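PDB 1TQY: actinorhodin polyketide putative beta-ketoacyl synthase 2 from Streptomyces coelicolor A3, which probably acts with its ketosynthase partner in building the polyketide chain of the antibiotic actinorhodin, as a chain length factor of the beta-ketoacyl synthase family. Local coordinates for residues A231-V243 and T338-V351. Residues are numbered along the deposited sequence; the frame is centred on the assembly and turned at random.
Sequences AGYVPGEGGAILV and TGRLYSGGGPLDVV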
loop_
_atom_site.group_PDB
_atom_site.type_symbol
_atom_site.label_atom_id
_atom_site.label_comp_id
_atom_site.label_asym_id
_atom_site.label_seq_id
_atom_site.Cartn_x
_atom_site.Cartn_y
_atom_site.Cartn_z
ATOM N N ALA B 231 11.452 4.859 27.500
ATOM C CA ALA B 231 11.420 3.416 27.656
ATOM C C ALA B 231 10.397 2.749 26.741
ATOM O O ALA B 231 9.769 1.766 27.121
ATOM C CB ALA B 231 11.133 3.057 29.115
ATOM N N GLY B 232 10.244 3.278 25.532
ATOM C CA GLY B 232 9.298 2.700 24.595
ATOM C C GLY B 232 8.180 3.662 24.256
ATOM O O GLY B 232 7.946 4.623 24.985
ATOM N N TYR B 233 7.481 3.417 23.152
ATOM C CA TYR B 233 6.396 4.300 22.769
ATOM C C TYR B 233 5.072 3.713 23.229
ATOM O O TYR B 233 4.977 2.517 23.516
ATOM C CB TYR B 233 6.387 4.512 21.244
ATOM C CG TYR B 233 5.897 3.333 20.428
ATOM C CD1 TYR B 233 4.539 3.179 20.127
ATOM C CD2 TYR B 233 6.797 2.378 19.941
ATOM C CE1 TYR B 233 4.092 2.105 19.354
ATOM C CE2 TYR B 233 6.361 1.302 19.172
ATOM C CZ TYR B 233 5.006 1.171 18.879
ATOM O OH TYR B 233 4.577 0.121 18.101
ATOM N N VAL B 234 4.062 4.571 23.332
ATOM C CA VAL B 234 2.724 4.134 23.709
ATOM C C VAL B 234 1.906 4.103 22.411
ATOM O O VAL B 234 1.891 5.081 21.672
ATOM C CB VAL B 234 2.062 5.122 24.714
ATOM C CG1 VAL B 234 0.593 4.745 24.913
ATOM C CG2 VAL B 234 2.790 5.053 26.076
ATOM N N PRO B 235 1.250 2.971 22.101
ATOM C CA PRO B 235 0.434 2.847 20.880
ATOM C C PRO B 235 -0.806 3.735 21.011
ATOM O O PRO B 235 -1.239 4.048 22.121
ATOM C CB PRO B 235 0.018 1.379 20.876
ATOM C CG PRO B 235 1.002 0.714 21.777
ATOM C CD PRO B 235 1.261 1.708 22.853
ATOM N N GLY B 236 -1.386 4.123 19.884
ATOM C CA GLY B 236 -2.595 4.929 19.917
ATOM C C GLY B 236 -3.454 4.552 18.724
ATOM O O GLY B 236 -3.008 3.780 17.881
ATOM N N GLU B 237 -4.680 5.061 18.650
ATOM C CA GLU B 237 -5.553 4.777 17.509
ATOM C C GLU B 237 -6.012 6.126 17.000
ATOM O O GLU B 237 -6.149 7.070 17.778
ATOM C CB GLU B 237 -6.770 3.934 17.923
ATOM C CG GLU B 237 -7.825 4.702 18.707
ATOM C CD GLU B 237 -9.040 3.845 19.098
ATOM O OE1 GLU B 237 -9.293 2.803 18.449
ATOM O OE2 GLU B 237 -9.755 4.235 20.049
ATOM N N GLY B 238 -6.236 6.233 15.697
ATOM C CA GLY B 238 -6.681 7.498 15.152
ATOM C C GLY B 238 -5.778 7.999 14.051
ATOM O O GLY B 238 -4.999 7.243 13.468
ATOM N N GLY B 239 -5.895 9.285 13.762
ATOM C CA GLY B 239 -5.085 9.881 12.721
ATOM C C GLY B 239 -5.726 11.119 12.137
ATOM O O GLY B 239 -6.429 11.860 12.826
ATOM N N ALA B 240 -5.487 11.347 10.852
ATOM C CA ALA B 240 -6.047 12.509 10.194
ATOM C C ALA B 240 -6.176 12.301 8.706
ATOM O O ALA B 240 -5.493 11.473 8.111
ATOM C CB ALA B 240 -5.174 13.719 10.464
ATOM N N ILE B 241 -7.081 13.052 8.110
ATOM C CA ILE B 241 -7.276 12.989 6.678
ATOM C C ILE B 241 -7.266 14.451 6.281
ATOM O O ILE B 241 -7.804 15.296 6.996
ATOM C CB ILE B 241 -8.632 12.354 6.327
ATOM C CG1 ILE B 241 -8.631 10.863 6.715
ATOM C CG2 ILE B 241 -8.920 12.526 4.847
ATOM C CD1 ILE B 241 -7.664 9.982 5.915
ATOM N N LEU B 242 -6.616 14.772 5.176
ATOM C CA LEU B 242 -6.603 16.154 4.736
ATOM C C LEU B 242 -6.881 16.258 3.257
ATOM O O LEU B 242 -6.698 15.301 2.508
ATOM C CB LEU B 242 -5.281 16.854 5.077
ATOM C CG LEU B 242 -4.003 16.127 5.495
ATOM C CD1 LEU B 242 -2.923 17.192 5.712
ATOM C CD2 LEU B 242 -4.217 15.322 6.791
ATOM N N VAL B 243 -7.348 17.430 2.851
ATOM C CA VAL B 243 -7.679 17.684 1.461
ATOM C C VAL B 243 -6.574 18.525 0.842
ATOM O O VAL B 243 -6.300 19.633 1.288
ATOM C CB VAL B 243 -9.037 18.425 1.358
ATOM C CG1 VAL B 243 -9.338 18.786 -0.085
ATOM C CG2 VAL B 243 -10.140 17.541 1.925
ATOM N N THR B 338 -0.768 11.945 22.097
ATOM C CA THR B 338 -1.640 10.971 21.432
ATOM C C THR B 338 -1.122 9.540 21.352
ATOM O O THR B 338 -1.911 8.596 21.293
ATOM C CB THR B 338 -1.931 11.381 19.976
ATOM O OG1 THR B 338 -0.713 11.324 19.218
ATOM C CG2 THR B 338 -2.480 12.785 19.917
ATOM N N GLY B 339 0.194 9.380 21.351
ATOM C CA GLY B 339 0.764 8.058 21.212
ATOM C C GLY B 339 1.085 7.955 19.731
ATOM O O GLY B 339 0.781 8.884 18.974
ATOM N N ARG B 340 1.702 6.856 19.304
ATOM C CA ARG B 340 2.047 6.680 17.894
ATOM C C ARG B 340 0.846 6.069 17.176
ATOM O O ARG B 340 0.386 4.981 17.534
ATOM C CB ARG B 340 3.273 5.767 17.749
ATOM C CG ARG B 340 4.581 6.357 18.312
ATOM C CD ARG B 340 5.817 5.512 17.961
ATOM N NE ARG B 340 6.203 5.553 16.548
ATOM C CZ ARG B 340 6.873 6.547 15.970
ATOM N NH1 ARG B 340 7.240 7.606 16.678
ATOM N NH2 ARG B 340 7.198 6.470 14.687
ATOM N N LEU B 341 0.353 6.765 16.157
ATOM C CA LEU B 341 -0.820 6.309 15.429
ATOM C C LEU B 341 -0.489 5.623 14.107
ATOM O O LEU B 341 -1.344 5.478 13.234
ATOM C CB LEU B 341 -1.773 7.488 15.196
ATOM C CG LEU B 341 -2.002 8.424 16.397
ATOM C CD1 LEU B 341 -2.955 9.517 15.950
ATOM C CD2 LEU B 341 -2.587 7.665 17.620
ATOM N N TYR B 342 0.764 5.207 13.955
ATOM C CA TYR B 342 1.185 4.488 12.762
ATOM C C TYR B 342 0.892 5.254 11.474
ATOM O O TYR B 342 1.481 6.309 11.237
ATOM C CB TYR B 342 0.510 3.108 12.750
ATOM C CG TYR B 342 0.852 2.271 13.971
ATOM C CD1 TYR B 342 2.136 1.753 14.147
ATOM C CD2 TYR B 342 -0.088 2.046 14.982
ATOM C CE1 TYR B 342 2.481 1.039 15.296
ATOM C CE2 TYR B 342 0.250 1.332 16.139
ATOM C CZ TYR B 342 1.537 0.836 16.286
ATOM O OH TYR B 342 1.880 0.159 17.442
ATOM N N SER B 343 -0.016 4.743 10.646
ATOM C CA SER B 343 -0.316 5.433 9.409
ATOM C C SER B 343 -1.013 6.755 9.701
ATOM O O SER B 343 -1.127 7.611 8.825
ATOM C CB SER B 343 -1.166 4.555 8.475
ATOM O OG SER B 343 -2.543 4.593 8.820
ATOM N N GLY B 344 -1.461 6.935 10.942
ATOM C CA GLY B 344 -2.117 8.182 11.308
ATOM C C GLY B 344 -1.153 9.234 11.844
ATOM O O GLY B 344 -1.440 10.428 11.814
ATOM N N GLY B 345 0.017 8.790 12.299
ATOM C CA GLY B 345 0.995 9.700 12.882
ATOM C C GLY B 345 1.557 10.811 12.017
ATOM O O GLY B 345 1.630 11.962 12.452
ATOM N N GLY B 346 1.973 10.474 10.802
ATOM C CA GLY B 346 2.527 11.481 9.913
ATOM C C GLY B 346 1.467 12.529 9.602
ATOM O O GLY B 346 1.681 13.742 9.772
ATOM N N PRO B 347 0.299 12.083 9.131
ATOM C CA PRO B 347 -0.799 12.992 8.799
ATOM C C PRO B 347 -1.166 13.935 9.946
ATOM O O PRO B 347 -1.366 15.130 9.732
ATOM C CB PRO B 347 -1.924 12.032 8.433
ATOM C CG PRO B 347 -1.167 10.950 7.705
ATOM C CD PRO B 347 0.017 10.721 8.644
ATOM N N LEU B 348 -1.240 13.398 11.164
ATOM C CA LEU B 348 -1.593 14.211 12.325
ATOM C C LEU B 348 -0.487 15.219 12.657
ATOM O O LEU B 348 -0.760 16.353 13.071
ATOM C CB LEU B 348 -1.891 13.325 13.542
ATOM C CG LEU B 348 -2.573 14.062 14.701
ATOM C CD1 LEU B 348 -3.826 14.750 14.182
ATOM C CD2 LEU B 348 -2.929 13.088 15.820
ATOM N N ASP B 349 0.761 14.801 12.477
ATOM C CA ASP B 349 1.906 15.678 12.716
ATOM C C ASP B 349 1.827 16.850 11.733
ATOM O O ASP B 349 2.056 18.004 12.104
ATOM C CB ASP B 349 3.214 14.899 12.520
ATOM C CG ASP B 349 3.699 14.225 13.807
ATOM O OD1 ASP B 349 2.911 14.089 14.777
ATOM O OD2 ASP B 349 4.882 13.815 13.847
ATOM N N VAL B 350 1.493 16.543 10.481
ATOM C CA VAL B 350 1.354 17.567 9.455
ATOM C C VAL B 350 0.270 18.575 9.847
ATOM O O VAL B 350 0.458 19.785 9.720
ATOM C CB VAL B 350 1.004 16.939 8.089
ATOM C CG1 VAL B 350 0.578 18.028 7.101
ATOM C CG2 VAL B 350 2.232 16.189 7.545
ATOM N N VAL B 351 -0.866 18.072 10.319
ATOM C CA VAL B 351 -1.958 18.940 10.740
ATOM C C VAL B 351 -1.502 19.816 11.898
ATOM O O VAL B 351 -1.765 21.018 11.933
ATOM C CB VAL B 351 -3.188 18.122 11.203
ATOM C CG1 VAL B 351 -4.222 19.048 11.846
ATOM C CG2 VAL B 351 -3.808 17.400 10.026
#
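Pro235 and Arg340 pair their backbones in a single beta bridge at the heart of the thiolase-like fold, where the loop leading into strand 238-246 meets residues 338-344, which run into helix 345-359. Arg340 N donates to Val234 O at 3.0 Å; the return bond from Gly236 N to Arg340 O is weak, bent to 132°. Thr338 OG1 donates to Gly339 O, using an in-plane lone pair of that oxygen, whereas the buried Thr338 O has no partner in the model.

Arg340 lays CD over one face of the Tyr233 ring, 3.7 Å from its centroid, a CH-pi contact. Beyond CG the arginine chain bends at chi3, and its guanidinium, turned 70° from the ring, is too far for more than weak cation-pi attraction; NH2 instead forms a salt bridge with Asp305. The side chains of Tyr233 and Tyr342 cross at about a right angle, and Tyr233 OH and Tyr342 OH are hydrogen-bonded at 2.8 Å. Tyr342 OH also bonds Gln207, and each tyrosine packs against an aromatic side chain of the partner protein chain. Glu237, pointing away from residues 338-351, forms a salt bridge with Arg45 and hydrogen bonds with Ser197 and Ile59 N.

Further along, the backbones close to 3.7 Å between Gly239 CA and Gly344 CA, with no side chain on either residue to hold them apart. Strand 238-243 and helix 345-351 then cross at 63°, and the contact turns apolar: Ala240 CB sits among Pro347, Leu348 and Val351, while Leu242 divides its methyls, CD1 meeting Val350 CG1 and CD2 lying 3.9 Å from Val351 CG2.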